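Local atomic coordinates of ESX-5 secretion-associated protein EspG5 (Mycobacterium marinum, PDB entry 6VJ5), a protein that acts as a cytoplasmic chaperone specific for its cognate PE/PPE proteins, preventing aggregation of PE/PPE dimers, and is required for secretion of LipY and PE31/PPE18. Residues Gly16-Gln21 against Arg34-Val39; Arg76-Pro81 against Val119-Gly124; Gly92-Gly97 against Glu222-Ala227; Asp146-Ala151 against Leu277-Val282; Ala167-Val172 against Leu268-Ala273. One frame throughout, in Å; residues are numbered along the deposited sequence.

In the fold
From the N terminus, contact 1 comes first: it closes the short loop between helix 14-23 and the extended segment 34-39. Contact 2 follows in series, laying helix 69-79 against strand 115-123, and touches contact 1 where Phe17 meets Leu78. Contact 3 crosses contact 2 in chain order, because 92-97 falls inside the loop that contact 2 closes, while its partner strand 221-231 lies far beyond. It also crosses contacts 4 and 5. Contact 4 pairs helices 147-159 and 275-286; contact 5 nests within it and adds edge strand 172-175 to strand 267-272. Contacts 2, 3 and 5 all reach the same antiparallel sheet; contacts 1 and 5 lie on opposite sides of the chain's centre.

Contact 1. Residues Gly16-Gln21 against Arg34-Val39; sequences GFWMLQ and RCRPYV
Trp18 and Arg36 form the stacked part of this contact. The guanidinium of Arg36 lies nearly flat over one face of the indole, planes 18° apart. Its CZ is 4.1 Å from the centroid of the Trp18 six-membered ring and 12° off the normal, a cation-pi arrangement. NH2 sits toward the rim, while Trp18 CD2 lies over the centre of the guanidinium. Arg36 NH1 also makes a salt bridge with Asp15, so the group has a second partner.

Polar contact is sparse: Trp18 NE1 donates a weak hydrogen bond to Pro37 O, 3.2 Å long and bent to 132° at the hydrogen. The indole edge is thus turned to the backbone of 34-39, part of the irregular loop between helices 14-23 and 51-58. Arg36 and Pro37 also pack on an aromatic side chain of another protein's chain.

A separate sulfur-aromatic contact, well away from the stack, brings Cys35 SG obliquely to the Phe17 ring, 3.5 Å from Phe17 CD1. Apolar contact continues at Tyr38, whose CB lies 4.2 Å from Trp18 CD1 and 4.3 Å from Gln21 CB; its hydroxyl is hydrogen-bonded to Asn44. Gln21 OE1 lies 4.0 Å from Cys35 CB.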
# COMPACT_ATOMS: atom_id res chain seq x y z
N GLY C 16 1.37 0.06 16.98
CA GLY C 16 1.23 1.34 17.65
C GLY C 16 2.11 2.42 17.05
O GLY C 16 1.69 3.58 16.92
N PHE C 17 3.34 2.07 16.67
CA PHE C 17 4.21 3.07 16.06
C PHE C 17 3.63 3.57 14.74
O PHE C 17 3.82 4.74 14.38
CB PHE C 17 5.60 2.50 15.82
CG PHE C 17 6.62 3.54 15.48
CD1 PHE C 17 6.74 4.02 14.19
CD2 PHE C 17 7.44 4.05 16.46
CE1 PHE C 17 7.67 4.98 13.88
CE2 PHE C 17 8.38 5.02 16.16
CZ PHE C 17 8.49 5.49 14.87
N TRP C 18 2.94 2.71 14.00
CA TRP C 18 2.33 3.12 12.75
C TRP C 18 1.14 4.05 12.98
O TRP C 18 0.92 4.97 12.19
CB TRP C 18 1.92 1.89 11.95
CG TRP C 18 1.02 2.16 10.79
CD1 TRP C 18 1.38 2.55 9.54
CD2 TRP C 18 -0.40 2.03 10.78
NE1 TRP C 18 0.27 2.68 8.74
CE2 TRP C 18 -0.84 2.36 9.48
CE3 TRP C 18 -1.35 1.66 11.73
CZ2 TRP C 18 -2.18 2.34 9.12
CZ3 TRP C 18 -2.68 1.64 11.37
CH2 TRP C 18 -3.08 1.98 10.07
N MET C 19 0.38 3.84 14.05
CA MET C 19 -0.74 4.73 14.34
C MET C 19 -0.26 6.13 14.69
O MET C 19 -0.82 7.12 14.21
CB MET C 19 -1.59 4.14 15.46
CG MET C 19 -1.92 2.67 15.21
SD MET C 19 -3.45 2.11 15.95
CE MET C 19 -3.14 2.50 17.67
N LEU C 20 0.79 6.23 15.51
CA LEU C 20 1.35 7.55 15.80
C LEU C 20 1.76 8.25 14.51
O LEU C 20 1.50 9.45 14.34
CB LEU C 20 2.55 7.41 16.74
CG LEU C 20 2.24 6.63 18.02
CD1 LEU C 20 3.51 6.37 18.80
CD2 LEU C 20 1.23 7.39 18.87
N GLN C 21 2.38 7.52 13.59
CA GLN C 21 2.68 8.09 12.29
C GLN C 21 1.42 8.61 11.61
O GLN C 21 1.43 9.68 11.00
CB GLN C 21 3.35 7.05 11.40
CG GLN C 21 4.75 6.67 11.83
CD GLN C 21 5.32 5.57 10.97
OE1 GLN C 21 4.84 4.44 11.01
NE2 GLN C 21 6.34 5.90 10.18
N ARG C 34 11.72 -0.58 9.98
CA ARG C 34 10.85 -1.51 9.27
C ARG C 34 9.42 -1.45 9.79
O ARG C 34 8.81 -2.46 10.14
CB ARG C 34 11.41 -2.93 9.35
CG ARG C 34 10.83 -3.90 8.35
CD ARG C 34 11.61 -5.20 8.34
NE ARG C 34 12.82 -5.14 7.52
CZ ARG C 34 13.59 -6.20 7.25
NH1 ARG C 34 13.26 -7.38 7.74
NH2 ARG C 34 14.67 -6.07 6.50
N CYS C 35 8.87 -0.24 9.81
CA CYS C 35 7.46 -0.07 10.15
C CYS C 35 6.61 -0.06 8.90
O CYS C 35 7.10 0.08 7.77
CB CYS C 35 7.26 1.21 10.94
SG CYS C 35 8.07 1.18 12.55
N ARG C 36 5.31 -0.23 9.09
CA ARG C 36 4.39 -0.11 7.97
C ARG C 36 4.40 1.34 7.49
O ARG C 36 4.37 2.26 8.32
CB ARG C 36 2.98 -0.53 8.36
CG ARG C 36 2.37 -1.58 7.43
CD ARG C 36 0.88 -1.76 7.69
NE ARG C 36 0.58 -1.99 9.10
CZ ARG C 36 -0.63 -1.83 9.64
NH1 ARG C 36 -0.81 -2.05 10.93
NH2 ARG C 36 -1.65 -1.43 8.89
N PRO C 37 4.48 1.60 6.19
CA PRO C 37 4.32 2.97 5.72
C PRO C 37 2.90 3.45 5.96
O PRO C 37 1.95 2.65 5.97
CB PRO C 37 4.64 2.89 4.22
CG PRO C 37 4.34 1.47 3.85
CD PRO C 37 4.62 0.63 5.08
N TYR C 38 2.76 4.74 6.21
CA TYR C 38 1.45 5.36 6.38
C TYR C 38 1.10 6.12 5.12
O TYR C 38 1.93 6.86 4.58
CB TYR C 38 1.41 6.30 7.58
CG TYR C 38 0.18 7.20 7.57
CD1 TYR C 38 -1.09 6.67 7.77
CD2 TYR C 38 0.30 8.56 7.35
CE1 TYR C 38 -2.21 7.48 7.75
CE2 TYR C 38 -0.82 9.38 7.33
CZ TYR C 38 -2.06 8.83 7.53
OH TYR C 38 -3.18 9.64 7.51
N VAL C 39 -0.13 5.95 4.65
CA VAL C 39 -0.61 6.58 3.42
C VAL C 39 -1.85 7.39 3.77
O VAL C 39 -2.86 6.84 4.22
CB VAL C 39 -0.92 5.54 2.33
CG1 VAL C 39 -1.60 6.20 1.14
CG2 VAL C 39 0.37 4.85 1.90

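Contact 2. Residues Arg76-Pro81 against Val119-Gly124; sequences RVLAAP and VLARRG
The last helical turn of 76-79 and the loop after it run past strand residues 119-123, with CA atoms nearest at Leu78-Ala121 (5.7 Å) and Pro81-Arg123 (4.9 Å). Ala121 CB points at this turn and is met by three apolar groups: Leu78 CD2 at 3.8 Å, Val77 CG1 at 4.0 Å and Pro81 CB. Leu78 reaches it with the end of its side chain, although its CB is directed away from the strand. Val77 CG1, set anti to the backbone N (chi1 -169°), goes further and rests on the main chain, 3.4 Å from Arg123 N.

Helix 69-79 thereby packs on one face of the large antiparallel sheet of the EspG fold, where Val77 and Leu78 also touch His126, Val128 and Ala130 of the adjoining strand 126-133.

At the exposed margin Arg123 extends from CG to NE back over the helix end. Ala80 O lies 3.3 Å from Arg123 NE, and Ala80 CB is 3.8 Å from Arg123 NH2. Arg76 O stands over one face of the guanidinium, offset toward its rim. The positive group thus lies beside two carbonyls at the C-terminal end of the helix, an electrostatic setting that would be expected to favour it.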
# COMPACT_ATOMS: atom_id res chain seq x y z
N ARG C 76 8.71 13.83 15.15
CA ARG C 76 8.99 14.76 14.06
C ARG C 76 10.47 14.78 13.71
O ARG C 76 10.83 15.08 12.57
CB ARG C 76 8.52 16.16 14.44
CG ARG C 76 7.02 16.25 14.66
CD ARG C 76 6.31 16.73 13.42
NE ARG C 76 4.88 16.43 13.44
CZ ARG C 76 4.00 17.01 14.25
NH1 ARG C 76 4.40 17.91 15.14
NH2 ARG C 76 2.72 16.67 14.19
N VAL C 77 11.34 14.47 14.67
CA VAL C 77 12.76 14.33 14.36
C VAL C 77 12.98 13.12 13.46
O VAL C 77 13.62 13.22 12.41
CB VAL C 77 13.58 14.23 15.66
CG1 VAL C 77 15.07 14.37 15.37
CG2 VAL C 77 13.14 15.29 16.66
N LEU C 78 12.44 11.97 13.86
CA LEU C 78 12.52 10.77 13.03
C LEU C 78 11.91 11.02 11.66
O LEU C 78 12.39 10.51 10.64
CB LEU C 78 11.82 9.60 13.72
CG LEU C 78 12.21 9.30 15.17
CD1 LEU C 78 11.19 8.36 15.82
CD2 LEU C 78 13.60 8.69 15.25
N ALA C 79 10.84 11.83 11.61
CA ALA C 79 10.09 12.01 10.37
C ALA C 79 10.85 12.85 9.35
O ALA C 79 10.69 12.64 8.14
CB ALA C 79 8.74 12.66 10.67
N ALA C 80 11.66 13.81 9.79
CA ALA C 80 12.38 14.70 8.88
C ALA C 80 13.71 15.11 9.50
O ALA C 80 13.94 16.28 9.82
CB ALA C 80 11.54 15.93 8.54
N PRO C 81 14.61 14.15 9.68
CA PRO C 81 15.91 14.48 10.28
C PRO C 81 16.86 15.09 9.26
O PRO C 81 16.76 14.85 8.05
CB PRO C 81 16.42 13.12 10.77
CG PRO C 81 15.86 12.16 9.76
CD PRO C 81 14.50 12.72 9.36
N VAL C 119 18.40 3.49 15.67
CA VAL C 119 18.46 4.67 14.82
C VAL C 119 18.60 5.90 15.72
O VAL C 119 17.83 6.07 16.67
CB VAL C 119 17.23 4.79 13.92
CG1 VAL C 119 17.31 6.04 13.06
CG2 VAL C 119 17.11 3.55 13.04
N LEU C 120 19.57 6.75 15.40
CA LEU C 120 19.81 8.01 16.10
C LEU C 120 19.52 9.13 15.10
O LEU C 120 20.24 9.28 14.10
CB LEU C 120 21.25 8.10 16.61
CG LEU C 120 21.72 7.02 17.59
CD1 LEU C 120 23.24 6.97 17.58
CD2 LEU C 120 21.21 7.30 18.98
N ALA C 121 18.49 9.91 15.36
CA ALA C 121 18.06 10.96 14.46
C ALA C 121 18.33 12.33 15.07
O ALA C 121 18.29 12.50 16.29
CB ALA C 121 16.57 10.83 14.13
N ARG C 122 18.61 13.30 14.21
CA ARG C 122 18.86 14.67 14.65
C ARG C 122 18.09 15.64 13.78
O ARG C 122 18.05 15.50 12.55
CB ARG C 122 20.36 15.01 14.61
CG ARG C 122 20.74 16.27 15.37
CD ARG C 122 21.99 16.90 14.78
NE ARG C 122 21.66 17.76 13.65
CZ ARG C 122 22.45 17.95 12.59
NH1 ARG C 122 23.62 17.34 12.51
NH2 ARG C 122 22.06 18.76 11.62
N ARG C 123 17.47 16.63 14.42
CA ARG C 123 16.88 17.78 13.75
C ARG C 123 17.31 19.01 14.51
O ARG C 123 16.96 19.17 15.69
CB ARG C 123 15.35 17.67 13.71
CG ARG C 123 14.70 18.58 12.68
CD ARG C 123 13.18 18.50 12.77
NE ARG C 123 12.54 18.78 11.49
CZ ARG C 123 11.23 19.01 11.34
NH1 ARG C 123 10.43 19.00 12.39
NH2 ARG C 123 10.74 19.25 10.13
N GLY C 124 18.11 19.86 13.87
CA GLY C 124 18.71 20.99 14.55
C GLY C 124 19.69 20.54 15.61
O GLY C 124 20.80 20.11 15.28

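Contact 3. Residues Gly92-Gly97 against Glu222-Ala227; sequences GKLLYG and EVAVYA
Glu222, Leu94 and Ala224 carry most of the buried surface. The carboxylate of Glu222 reaches across to the loop backbone, where OE2 accepts a hydrogen bond from Leu94 N at 2.6 Å. The bond is almost straight, 175° at the hydrogen, and the N-H arrives on the anti side of the carboxylate, 30° out of its plane. The chain of Glu222 is extended beyond CG and lies beside the Lys93 side chain. Lys93 NZ stays 4.5 Å from Glu222 OE2, and a water spans the gap: it accepts from Lys93 NZ, lies 2.7 Å from Glu222 OE2 and also sits by Leu94 O, tying loop backbone to acid and lysine. OE1 makes a salt bridge with Lys245. The buried acid is therefore bound through both oxygens, and the nearby positive charges would be expected to favour its ionised form.

Leu94 contributes apolar contact: CD2 meets Ala224 CB at 3.9 Å. Its CG, anti to the backbone N (chi1 178°), stands over the centre of one Tyr96 ring face, 3.8 Å above the plane. That ring brings its edge to the same alanine methyl. Tyr96 O accepts a hydrogen bond from a basic side chain of another protein's chain, and Tyr96 and Ala224 pack on polar side chains there, so a partner protein is met here.

Loop 92-97, leaving strand 83-91, is folded over strand 221-231, the next strand of the antiparallel sheet; Val223 points away from it and packs on Val154 and Leu158 of helix 147-159.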
# COMPACT_ATOMS: atom_id res chain seq x y z
N GLY C 92 25.32 -13.38 17.36
CA GLY C 92 25.64 -14.29 16.28
C GLY C 92 25.91 -13.54 14.99
O GLY C 92 26.26 -12.36 14.99
N LYS C 93 25.72 -14.24 13.88
CA LYS C 93 25.95 -13.61 12.58
C LYS C 93 24.86 -12.57 12.30
O LYS C 93 23.67 -12.80 12.54
CB LYS C 93 25.98 -14.65 11.47
CG LYS C 93 26.25 -14.05 10.10
CD LYS C 93 26.41 -15.11 9.02
CE LYS C 93 26.50 -14.47 7.64
NZ LYS C 93 27.64 -13.51 7.52
N LEU C 94 25.28 -11.41 11.80
CA LEU C 94 24.36 -10.34 11.45
C LEU C 94 23.72 -10.67 10.11
O LEU C 94 24.41 -10.82 9.10
CB LEU C 94 25.10 -9.01 11.40
CG LEU C 94 24.28 -7.78 11.00
CD1 LEU C 94 23.07 -7.63 11.91
CD2 LEU C 94 25.15 -6.53 11.05
N LEU C 95 22.39 -10.76 10.10
CA LEU C 95 21.65 -11.19 8.92
C LEU C 95 21.08 -10.03 8.12
O LEU C 95 20.41 -10.26 7.11
CB LEU C 95 20.51 -12.12 9.34
CG LEU C 95 20.91 -13.40 10.05
CD1 LEU C 95 19.65 -14.17 10.42
CD2 LEU C 95 21.85 -14.22 9.20
N TYR C 96 21.32 -8.79 8.55
CA TYR C 96 20.87 -7.60 7.83
C TYR C 96 19.39 -7.69 7.49
O TYR C 96 18.96 -7.33 6.39
CB TYR C 96 21.72 -7.39 6.58
CG TYR C 96 23.18 -7.22 6.93
CD1 TYR C 96 23.65 -6.01 7.41
CD2 TYR C 96 24.08 -8.27 6.79
CE1 TYR C 96 24.98 -5.84 7.74
CE2 TYR C 96 25.41 -8.10 7.13
CZ TYR C 96 25.85 -6.89 7.60
OH TYR C 96 27.18 -6.71 7.94
N GLY C 97 18.59 -8.14 8.45
CA GLY C 97 17.15 -8.11 8.33
C GLY C 97 16.52 -9.36 7.77
O GLY C 97 15.29 -9.49 7.86
N GLU C 222 27.93 -9.03 15.96
CA GLU C 222 28.41 -8.05 15.01
C GLU C 222 27.63 -6.75 15.14
O GLU C 222 26.50 -6.73 15.65
CB GLU C 222 28.30 -8.52 13.55
CG GLU C 222 28.50 -10.00 13.30
CD GLU C 222 28.61 -10.31 11.81
OE1 GLU C 222 29.50 -9.74 11.14
OE2 GLU C 222 27.80 -11.12 11.31
N VAL C 223 28.23 -5.67 14.66
CA VAL C 223 27.56 -4.38 14.55
C VAL C 223 27.94 -3.74 13.23
O VAL C 223 29.11 -3.78 12.81
CB VAL C 223 27.93 -3.44 15.72
CG1 VAL C 223 27.19 -2.12 15.61
CG2 VAL C 223 27.61 -4.12 17.04
N ALA C 224 26.96 -3.16 12.55
CA ALA C 224 27.17 -2.34 11.37
C ALA C 224 26.68 -0.93 11.69
O ALA C 224 25.59 -0.76 12.22
CB ALA C 224 26.43 -2.91 10.16
N VAL C 225 27.50 0.07 11.38
CA VAL C 225 27.20 1.46 11.72
C VAL C 225 27.41 2.31 10.48
O VAL C 225 28.47 2.25 9.85
CB VAL C 225 28.08 1.96 12.88
CG1 VAL C 225 27.66 3.37 13.28
CG2 VAL C 225 28.00 1.01 14.06
N TYR C 226 26.40 3.12 10.15
CA TYR C 226 26.47 4.01 9.00
C TYR C 226 25.52 5.17 9.23
O TYR C 226 24.75 5.19 10.20
CB TYR C 226 26.15 3.27 7.70
CG TYR C 226 24.80 2.59 7.72
CD1 TYR C 226 24.63 1.36 8.36
CD2 TYR C 226 23.70 3.16 7.10
CE1 TYR C 226 23.41 0.73 8.38
CE2 TYR C 226 22.47 2.54 7.12
CZ TYR C 226 22.33 1.32 7.76
OH TYR C 226 21.11 0.70 7.78
N ALA C 227 25.57 6.15 8.33
CA ALA C 227 24.82 7.38 8.51
C ALA C 227 24.20 7.84 7.20
O ALA C 227 24.61 7.43 6.11
CB ALA C 227 25.70 8.50 9.08
O HOH W 1 27.37 -10.93 8.64
O HOH W 2 29.05 -6.09 10.65

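Contact 4. Residues Asp146-Ala151 against Leu277-Val282; sequences DSASIA and LVQVGV
Val282 meets the first turns of helix 147-159 through both of its methyl groups. From CB, which is directed at that helix, the side chain forks. CG1, anti to the backbone N (chi1 169°), comes to 3.8 Å from Ile150 CG2 and also lies 3.7 Å from Ser147 O. CG2, anti to the carbonyl carbon, rests 3.9 Å from Ala151 CB.

Ala151 CB is itself pressed against the backbone of helix 275-286, 3.8 Å from Gln279 CA. Beside it Gln279 CG lies 4.1 Å from Ala148 CA. The short segments 147-151 and 277-282 approach to 8.4 Å between axes, with their directions 112° apart, so these segments cross steeply and touch over a small patch. The contact joins helix 147-159, which also packs on strand 221-231, to helix 275-286, which follows strand 267-272.

Asp146 caps the start of helix 147-159: its OD1 accepts from Ser149 N at 3.0 Å. The N-H of Ser149 is thus satisfied locally, and no hydrogen bond joins the two segments. Ala151 and Val282, with Ser147 and the aliphatic part of Gln279, carry this crossing, which implies that its cohesion comes mainly from close van der Waals fit and burial of apolar surface.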
# COMPACT_ATOMS: atom_id res chain seq x y z
N ASP C 146 29.82 14.35 20.24
CA ASP C 146 30.84 14.17 19.22
C ASP C 146 30.86 12.72 18.76
O ASP C 146 30.05 11.89 19.20
CB ASP C 146 32.22 14.59 19.76
CG ASP C 146 32.56 13.91 21.08
OD1 ASP C 146 31.84 12.98 21.49
OD2 ASP C 146 33.57 14.32 21.70
N SER C 147 31.79 12.41 17.87
CA SER C 147 31.94 11.04 17.40
C SER C 147 32.08 10.08 18.58
O SER C 147 31.56 8.96 18.56
CB SER C 147 33.14 10.94 16.47
OG SER C 147 33.18 12.05 15.59
N ALA C 148 32.76 10.53 19.64
CA ALA C 148 33.01 9.65 20.78
C ALA C 148 31.71 9.23 21.46
O ALA C 148 31.56 8.06 21.85
CB ALA C 148 33.93 10.35 21.78
N SER C 149 30.77 10.16 21.63
CA SER C 149 29.49 9.81 22.25
C SER C 149 28.78 8.74 21.44
O SER C 149 28.22 7.79 22.01
CB SER C 149 28.62 11.06 22.40
OG SER C 149 28.62 11.84 21.21
N ILE C 150 28.78 8.87 20.11
CA ILE C 150 28.19 7.84 19.26
C ILE C 150 28.94 6.53 19.43
O ILE C 150 28.34 5.47 19.64
CB ILE C 150 28.18 8.30 17.80
CG1 ILE C 150 27.39 9.61 17.65
CG2 ILE C 150 27.58 7.24 16.90
CD1 ILE C 150 27.47 10.23 16.27
N ALA C 151 30.28 6.58 19.35
CA ALA C 151 31.08 5.37 19.51
C ALA C 151 30.78 4.68 20.83
O ALA C 151 30.61 3.46 20.88
CB ALA C 151 32.56 5.71 19.40
N LEU C 277 40.12 3.36 18.26
CA LEU C 277 39.93 3.10 16.84
C LEU C 277 38.46 2.96 16.48
O LEU C 277 38.06 3.31 15.36
CB LEU C 277 40.71 1.85 16.43
CG LEU C 277 42.22 2.03 16.42
CD1 LEU C 277 42.92 0.70 16.26
CD2 LEU C 277 42.65 2.99 15.31
N VAL C 278 37.64 2.45 17.40
CA VAL C 278 36.20 2.46 17.18
C VAL C 278 35.70 3.89 17.11
O VAL C 278 34.78 4.21 16.35
CB VAL C 278 35.48 1.66 18.29
CG1 VAL C 278 33.97 1.79 18.15
CG2 VAL C 278 35.89 0.20 18.23
N GLN C 279 36.29 4.78 17.91
CA GLN C 279 35.97 6.21 17.79
C GLN C 279 36.44 6.76 16.45
O GLN C 279 35.75 7.57 15.83
CB GLN C 279 36.61 6.98 18.95
CG GLN C 279 36.47 8.50 18.89
CD GLN C 279 37.58 9.16 18.08
OE1 GLN C 279 37.32 9.97 17.19
NE2 GLN C 279 38.83 8.82 18.39
N VAL C 280 37.61 6.31 15.98
CA VAL C 280 38.09 6.77 14.68
C VAL C 280 37.17 6.27 13.57
O VAL C 280 36.94 6.98 12.58
CB VAL C 280 39.54 6.30 14.45
CG1 VAL C 280 39.99 6.61 13.02
CG2 VAL C 280 40.48 6.94 15.46
N GLY C 281 36.64 5.06 13.71
CA GLY C 281 35.79 4.52 12.67
C GLY C 281 34.46 5.24 12.58
O GLY C 281 33.96 5.50 11.48
N VAL C 282 33.86 5.56 13.72
CA VAL C 282 32.61 6.32 13.73
C VAL C 282 32.83 7.68 13.07
O VAL C 282 32.05 8.11 12.21
CB VAL C 282 32.08 6.47 15.16
CG1 VAL C 282 30.94 7.48 15.20
CG2 VAL C 282 31.65 5.11 15.70

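Contact 5. Residues Ala167-Val172 against Leu268-Ala273; sequences AAINAV and LAICPA
Ile169 lies across Pro272 at an oblique angle, its CG1 3.7 Å from Pro272 CD. CG1 occupies the crowded position between the backbone N and the carbonyl carbon (chi1 78°). Beyond it, CD1 lies over the peptide leading into the proline, 3.4 Å from Cys271 C, and also touches Ile270 CG2 at 3.9 Å. Ala167 O comes to the same side of the proline ring, 3.2 Å from Pro272 CB.

Val172 and Ile270 are oriented differently, side by side and pointing the same way, on one face of the sheet, with Val172 CG1 4.1 Å from Ile270 CB. They form an antiparallel hydrogen-bonded pair: Val172 N donates to Ile270 O, and Ile270 N to Val172 O at 2.8 Å with an angle of 177° at the hydrogen. The pair begins the pairing of strand 172-175 with strand 267-272, and so adds the outermost strand at this end of the long antiparallel sheet of the EspG fold.

Before that pairing the segment is irregular, and Ala168 centres an inverse gamma turn. Ala171, one residue before the pair, brings its CA to 3.2 Å from Ile270 O in a CA-H...O contact, while its CB lies 4.2 Å from Cys271 SG. Ile169 also packs on Thr208 and Ala211 of helix 206-217, and Ile270 meets Met179 of helix 176-188.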
# COMPACT_ATOMS: atom_id res chain seq x y z
N ALA C 167 40.84 -7.64 19.32
CA ALA C 167 41.64 -8.71 18.75
C ALA C 167 43.10 -8.27 18.66
O ALA C 167 43.41 -7.08 18.53
CB ALA C 167 41.13 -9.10 17.37
N ALA C 168 44.00 -9.25 18.74
CA ALA C 168 45.43 -9.00 18.65
C ALA C 168 45.83 -9.08 17.18
O ALA C 168 46.31 -10.10 16.68
CB ALA C 168 46.21 -9.98 19.51
N ILE C 169 45.61 -7.97 16.47
CA ILE C 169 45.91 -7.90 15.05
C ILE C 169 46.75 -6.65 14.79
O ILE C 169 46.83 -5.74 15.61
CB ILE C 169 44.64 -7.88 14.18
CG1 ILE C 169 44.00 -6.49 14.20
CG2 ILE C 169 43.64 -8.91 14.67
CD1 ILE C 169 43.03 -6.28 13.05
N ASN C 170 47.34 -6.61 13.59
CA ASN C 170 48.16 -5.49 13.15
C ASN C 170 47.34 -4.67 12.15
O ASN C 170 47.03 -5.14 11.05
CB ASN C 170 49.46 -5.99 12.52
CG ASN C 170 50.15 -7.03 13.38
OD1 ASN C 170 50.02 -8.23 13.14
ND2 ASN C 170 50.89 -6.57 14.39
N ALA C 171 47.01 -3.44 12.53
CA ALA C 171 46.22 -2.57 11.67
C ALA C 171 46.84 -2.49 10.29
O ALA C 171 48.06 -2.52 10.13
CB ALA C 171 46.12 -1.18 12.30
N VAL C 172 45.98 -2.39 9.27
CA VAL C 172 46.46 -2.34 7.89
C VAL C 172 45.34 -1.79 7.03
O VAL C 172 44.15 -1.90 7.37
CB VAL C 172 46.93 -3.74 7.42
CG1 VAL C 172 45.82 -4.77 7.54
CG2 VAL C 172 47.47 -3.68 5.99
N LEU C 268 40.07 -0.20 2.55
CA LEU C 268 39.43 -0.75 3.74
C LEU C 268 40.45 -0.83 4.86
O LEU C 268 41.54 -1.38 4.68
CB LEU C 268 38.84 -2.14 3.46
CG LEU C 268 38.00 -2.74 4.59
CD1 LEU C 268 36.66 -2.02 4.74
CD2 LEU C 268 37.79 -4.24 4.38
N ALA C 269 40.11 -0.26 6.01
CA ALA C 269 40.94 -0.32 7.20
C ALA C 269 40.56 -1.55 8.01
O ALA C 269 39.38 -1.76 8.31
CB ALA C 269 40.79 0.94 8.04
N ILE C 270 41.55 -2.36 8.35
CA ILE C 270 41.37 -3.53 9.20
C ILE C 270 42.13 -3.25 10.49
O ILE C 270 43.35 -3.10 10.48
CB ILE C 270 41.87 -4.82 8.53
CG1 ILE C 270 41.20 -4.98 7.16
CG2 ILE C 270 41.57 -6.02 9.42
CD1 ILE C 270 41.81 -6.07 6.31
N CYS C 271 41.40 -3.16 11.60
CA CYS C 271 41.93 -2.63 12.84
C CYS C 271 41.45 -3.46 14.02
O CYS C 271 40.40 -4.12 13.94
CB CYS C 271 41.49 -1.17 13.04
SG CYS C 271 42.13 -0.02 11.81
N PRO C 272 42.20 -3.47 15.12
CA PRO C 272 41.66 -4.02 16.37
C PRO C 272 40.67 -3.03 16.96
O PRO C 272 40.89 -1.82 16.95
CB PRO C 272 42.90 -4.19 17.25
CG PRO C 272 43.84 -3.13 16.77
CD PRO C 272 43.58 -2.97 15.28
N ALA C 273 39.56 -3.56 17.47
CA ALA C 273 38.47 -2.71 17.94
C ALA C 273 38.79 -2.02 19.25
O ALA C 273 38.06 -2.18 20.24
CB ALA C 273 37.19 -3.54 18.08